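Local coordinates for CIR protein (Plasmodium chabaudi chabaudi, PDB 6ZYV) that is of unknown function but belongs to the Plasmodium variant antigen (PIR) family, associated with infected red blood cells, at residues C21-D25 against N55-I59; I107-K111 against I144-N148. The protein carries 5 engineered substitutions. All coordinates share one frame; numbering follows the deposited sequence.

Interaction 1 (C21-D25 against N55-I59)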
loop_
_atom_site.group_PDB
_atom_site.type_symbol
_atom_site.label_atom_id
_atom_site.label_comp_id
_atom_site.label_asym_id
_atom_site.label_seq_id
_atom_site.Cartn_x
_atom_site.Cartn_y
_atom_site.Cartn_z
ATOM N N CYS A 21 -12.438 -5.975 4.374
ATOM C CA CYS A 21 -12.850 -7.329 4.059
ATOM C C CYS A 21 -11.925 -8.415 4.496
ATOM O O CYS A 21 -12.186 -9.550 4.110
ATOM C CB CYS A 21 -13.124 -7.452 2.569
ATOM S SG CYS A 21 -14.742 -6.835 2.070
ATOM N N LEU A 22 -10.859 -8.126 5.253
ATOM C CA LEU A 22 -9.889 -9.167 5.572
ATOM C C LEU A 22 -10.441 -10.329 6.435
ATOM O O LEU A 22 -9.860 -11.418 6.414
ATOM C CB LEU A 22 -8.604 -8.589 6.158
ATOM C CG LEU A 22 -7.301 -9.133 5.546
ATOM C CD1 LEU A 22 -7.331 -9.161 4.009
ATOM C CD2 LEU A 22 -6.124 -8.335 6.005
ATOM N N GLN A 23 -11.568 -10.125 7.139
ATOM C CA GLN A 23 -12.239 -11.174 7.923
ATOM C C GLN A 23 -11.383 -11.810 9.035
ATOM O O GLN A 23 -11.780 -12.828 9.608
ATOM C CB GLN A 23 -12.807 -12.268 6.992
ATOM C CG GLN A 23 -14.318 -12.215 6.807
ATOM C CD GLN A 23 -14.765 -10.977 6.081
ATOM O OE1 GLN A 23 -15.192 -9.990 6.694
ATOM N NE2 GLN A 23 -14.681 -11.004 4.753
ATOM N N ILE A 24 -10.230 -11.219 9.349
ATOM C CA ILE A 24 -9.355 -11.739 10.393
ATOM C C ILE A 24 -9.725 -11.118 11.731
ATOM O O ILE A 24 -9.692 -9.898 11.881
ATOM C CB ILE A 24 -7.870 -11.515 10.030
ATOM C CG1 ILE A 24 -7.502 -12.304 8.772
ATOM C CG2 ILE A 24 -6.952 -11.875 11.193
ATOM C CD1 ILE A 24 -6.377 -11.799 8.137
ATOM N N ASP A 25 -10.108 -11.969 12.683
ATOM C CA ASP A 25 -10.517 -11.637 14.050
ATOM C C ASP A 25 -9.583 -10.647 14.778
ATOM O O ASP A 25 -10.055 -9.671 15.366
ATOM C CB ASP A 25 -10.705 -12.930 14.886
ATOM C CG ASP A 25 -9.681 -14.038 14.623
ATOM O OD1 ASP A 25 -9.659 -14.574 13.487
ATOM O OD2 ASP A 25 -8.908 -14.374 15.561
ATOM N N ASN A 55 -6.460 -17.453 8.153
ATOM C CA ASN A 55 -6.123 -16.036 8.111
ATOM C C ASN A 55 -5.048 -15.782 7.053
ATOM O O ASN A 55 -5.105 -14.769 6.360
ATOM C CB ASN A 55 -5.603 -15.581 9.475
ATOM C CG ASN A 55 -6.673 -15.517 10.523
ATOM O OD1 ASN A 55 -7.863 -15.365 10.207
ATOM N ND2 ASN A 55 -6.273 -15.634 11.791
ATOM N N ASN A 56 -4.082 -16.706 6.920
ATOM C CA ASN A 56 -3.025 -16.609 5.936
ATOM C C ASN A 56 -3.592 -16.711 4.524
ATOM O O ASN A 56 -3.088 -16.036 3.629
ATOM C CB ASN A 56 -1.986 -17.692 6.155
ATOM C CG ASN A 56 -1.139 -17.495 7.394
ATOM O OD1 ASN A 56 -1.075 -16.410 7.981
ATOM N ND2 ASN A 56 -0.472 -18.548 7.816
ATOM N N ASP A 57 -4.636 -17.546 4.326
ATOM C CA ASP A 57 -5.322 -17.719 3.044
ATOM C C ASP A 57 -6.011 -16.414 2.659
ATOM O O ASP A 57 -5.951 -16.014 1.508
ATOM C CB ASP A 57 -6.386 -18.840 3.124
ATOM C CG ASP A 57 -5.850 -20.261 3.093
ATOM O OD1 ASP A 57 -4.611 -20.432 3.140
ATOM O OD2 ASP A 57 -6.680 -21.213 3.039
ATOM N N LYS A 58 -6.669 -15.754 3.615
ATOM C CA LYS A 58 -7.376 -14.496 3.378
ATOM C C LYS A 58 -6.404 -13.364 3.035
ATOM O O LYS A 58 -6.695 -12.566 2.144
ATOM C CB LYS A 58 -8.224 -14.121 4.607
ATOM C CG LYS A 58 -9.351 -15.103 4.900
ATOM C CD LYS A 58 -10.042 -14.792 6.233
ATOM C CE LYS A 58 -10.976 -15.899 6.644
ATOM N NZ LYS A 58 -10.905 -16.185 8.108
ATOM N N ILE A 59 -5.254 -13.295 3.746
ATOM C CA ILE A 59 -4.227 -12.275 3.496
ATOM C C ILE A 59 -3.626 -12.495 2.119
ATOM O O ILE A 59 -3.457 -11.546 1.365
ATOM C CB ILE A 59 -3.127 -12.285 4.598
ATOM C CG1 ILE A 59 -3.702 -11.847 5.944
ATOM C CG2 ILE A 59 -1.961 -11.375 4.211
ATOM C CD1 ILE A 59 -2.824 -12.237 7.147
#
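Leu-22 and Ile-24, in the non-helical 21-25 backbone, lie against the first turn of helix 55-71, with their CA atoms 6.3 Å from that of Lys-58 and 5.8 Å from that of Asn-55 respectively. The closest carbon contact is between the isoleucines: CD1 of Ile-24 presses on CG1 of Ile-59 at 3.5 Å, a snug fit for two saturated carbons, and the two side chains cross at about a right angle. Behind CD1, the CG1 and CG2 branches of Ile-24 lie against the amide of Asn-55, whose OD1 is 3.4 Å from CG1. The CG1-CD1 arm thus spans both the apolar flank of the helix and the polar group at its start, while the CG2 branch widens the contact on the amide. Asn-55 CG stands beside its own backbone N (chi1 -71°), which places the amide in front of Ile-24. The contact joins a disulfide-pinned loop of this alpha-helical PIR ectodomain to the following helix: Cys-21, just past the end of helix 8-20, is bonded to Cys-32, and its carbonyl is held by Tyr-38. Leu-22 makes a looser contact, its CD2 lying 4.3 Å from CG1 of Ile-59, and both residues also pack on Ile-98 of helix 81-101. Lys-58 lies along the loop backbone, with Tyr-38 and Cys-52 also touching it. Its CD approaches O of Leu-22 at 3.4 Å and CB of Gln-23 at 3.8 Å. A long, flexible chain suits this place, since its aliphatic part can line the loop while NZ, 5.8 Å from OD1 of Asp-25, remains too distant for a salt bridge.

Interaction 2 (I107-K111 against I144-N148)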
loop_
_atom_site.group_PDB
_atom_site.type_symbol
_atom_site.label_atom_id
_atom_site.label_comp_id
_atom_site.label_asym_id
_atom_site.label_seq_id
_atom_site.Cartn_x
_atom_site.Cartn_y
_atom_site.Cartn_z
ATOM N N ILE A 107 7.480 -7.982 9.960
ATOM C CA ILE A 107 8.356 -7.731 8.814
ATOM C C ILE A 107 9.456 -8.813 8.738
ATOM O O ILE A 107 9.755 -9.281 7.640
ATOM C CB ILE A 107 8.877 -6.281 8.767
ATOM C CG1 ILE A 107 7.696 -5.322 8.489
ATOM C CG2 ILE A 107 9.944 -6.138 7.686
ATOM C CD1 ILE A 107 7.862 -3.983 9.038
ATOM N N HIS A 108 9.890 -9.338 9.911
ATOM C CA HIS A 108 10.854 -10.429 10.036
ATOM C C HIS A 108 10.356 -11.757 9.436
ATOM O O HIS A 108 11.179 -12.602 9.119
ATOM C CB HIS A 108 11.263 -10.620 11.502
ATOM C CG HIS A 108 10.121 -11.046 12.375
ATOM N ND1 HIS A 108 9.063 -10.197 12.641
ATOM C CD2 HIS A 108 9.906 -12.222 13.006
ATOM C CE1 HIS A 108 8.238 -10.883 13.413
ATOM N NE2 HIS A 108 8.703 -12.102 13.665
ATOM N N THR A 109 9.034 -11.940 9.266
ATOM C CA THR A 109 8.466 -13.127 8.632
ATOM C C THR A 109 7.918 -12.846 7.224
ATOM O O THR A 109 7.321 -13.732 6.652
ATOM C CB THR A 109 7.343 -13.763 9.489
ATOM O OG1 THR A 109 6.168 -12.947 9.463
ATOM C CG2 THR A 109 7.760 -14.031 10.910
ATOM N N LEU A 110 8.046 -11.610 6.701
ATOM C CA LEU A 110 7.545 -11.224 5.391
ATOM C C LEU A 110 8.087 -12.087 4.241
ATOM O O LEU A 110 7.289 -12.575 3.438
ATOM C CB LEU A 110 7.827 -9.729 5.154
ATOM C CG LEU A 110 7.593 -9.173 3.750
ATOM C CD1 LEU A 110 6.129 -9.213 3.396
ATOM C CD2 LEU A 110 8.107 -7.762 3.653
ATOM N N LYS A 111 9.431 -12.273 4.147
ATOM C CA LYS A 111 10.018 -13.082 3.073
ATOM C C LYS A 111 9.463 -14.514 3.099
ATOM O O LYS A 111 9.031 -15.028 2.073
ATOM C CB LYS A 111 11.555 -13.076 3.151
ATOM C CG LYS A 111 12.240 -13.715 1.929
ATOM C CD LYS A 111 13.702 -13.250 1.770
ATOM C CE LYS A 111 14.305 -13.787 0.481
ATOM N NZ LYS A 111 15.750 -13.451 0.338
ATOM N N ILE A 144 10.771 -6.364 -0.482
ATOM C CA ILE A 144 10.806 -7.099 0.793
ATOM C C ILE A 144 12.061 -6.708 1.596
ATOM O O ILE A 144 11.978 -6.441 2.798
ATOM C CB ILE A 144 10.700 -8.636 0.553
ATOM C CG1 ILE A 144 9.294 -9.019 0.150
ATOM C CG2 ILE A 144 11.179 -9.459 1.763
ATOM C CD1 ILE A 144 9.199 -10.439 -0.414
ATOM N N ASP A 145 13.193 -6.605 0.915
ATOM C CA ASP A 145 14.448 -6.216 1.544
ATOM C C ASP A 145 14.380 -4.776 2.065
ATOM O O ASP A 145 14.874 -4.496 3.153
ATOM C CB ASP A 145 15.614 -6.404 0.577
ATOM C CG ASP A 145 16.965 -6.368 1.254
ATOM O OD1 ASP A 145 17.102 -6.981 2.344
ATOM O OD2 ASP A 145 17.894 -5.721 0.704
ATOM N N LEU A 146 13.706 -3.885 1.325
ATOM C CA LEU A 146 13.490 -2.517 1.736
ATOM C C LEU A 146 12.622 -2.461 2.987
ATOM O O LEU A 146 12.910 -1.653 3.853
ATOM C CB LEU A 146 12.841 -1.707 0.623
ATOM C CG LEU A 146 13.796 -1.183 -0.422
ATOM C CD1 LEU A 146 13.026 -0.612 -1.595
ATOM C CD2 LEU A 146 14.825 -0.182 0.197
ATOM N N MET A 147 11.596 -3.308 3.098
ATOM C CA MET A 147 10.759 -3.335 4.302
ATOM C C MET A 147 11.559 -3.763 5.514
ATOM O O MET A 147 11.375 -3.192 6.586
ATOM C CB MET A 147 9.492 -4.199 4.119
ATOM C CG MET A 147 8.613 -3.757 2.946
ATOM S SD MET A 147 7.778 -2.173 3.144
ATOM C CE MET A 147 8.871 -1.076 2.260
ATOM N N ASN A 148 12.488 -4.729 5.336
ATOM C CA ASN A 148 13.367 -5.209 6.390
ATOM C C ASN A 148 14.416 -4.188 6.767
ATOM O O ASN A 148 14.711 -4.044 7.940
ATOM C CB ASN A 148 14.024 -6.536 5.995
ATOM C CG ASN A 148 13.136 -7.706 6.305
ATOM O OD1 ASN A 148 13.195 -8.257 7.415
ATOM N ND2 ASN A 148 12.271 -8.074 5.358
HETATM O O HOH W 1 11.283 -10.950 6.109
#
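A water molecule joins the two segments: it donates to O of Ile-107 at 2.7 Å and accepts from N of Lys-111 at 3.0 Å and from ND2 of Asn-148 at 3.1 Å. The amide of Asn-148 is steadied by a second bond from ND2 to O of Ile-144, nearly straight at 170°, with the acceptor close to the amide plane but the donor well above the carbonyl plane. Asparagine suits this place because its one NH2 group can serve the water and its own helix together, while Ile-107 CG2 packs 3.8 Å from its CG. That same methyl also lies 3.5 Å from O of Met-147. The water thus bridges the turn leading into helix 110-118 and the last turns of helix 134-149, in an all-helical fold where apolar side chains, suited to these buried positions, make most of the remaining contact. A chi1 of 170° turns CG of Leu-110 opposite the backbone N, and CD2 ends between Ile-144 and Met-147, 3.9 Å from CG1 of the former and equally far from CB of the latter. Leu-110 and Met-147 both reach Ser-96 of helix 81-101 as well. The side chain of exposed Lys-111 meets Ile-144 through CB.

Overall arrangement
The whole of interaction 1 precedes interaction 2 along the chain. Their centres are about 20 Å apart and their nearest atoms about 8 Å, so they do not touch. Helix 81-101 connects them: Leu-95 is packed by Ile-59 from interaction 1 and by Leu-110 from interaction 2. Helix 110-118 forms a second link, since it carries Leu-110 and also offers Phe-113 to Ile-59. The contacts differ in character, for interaction 1 is made by direct packing, whereas interaction 2 is partly mediated by water. Both belong to the same variant antigen family region.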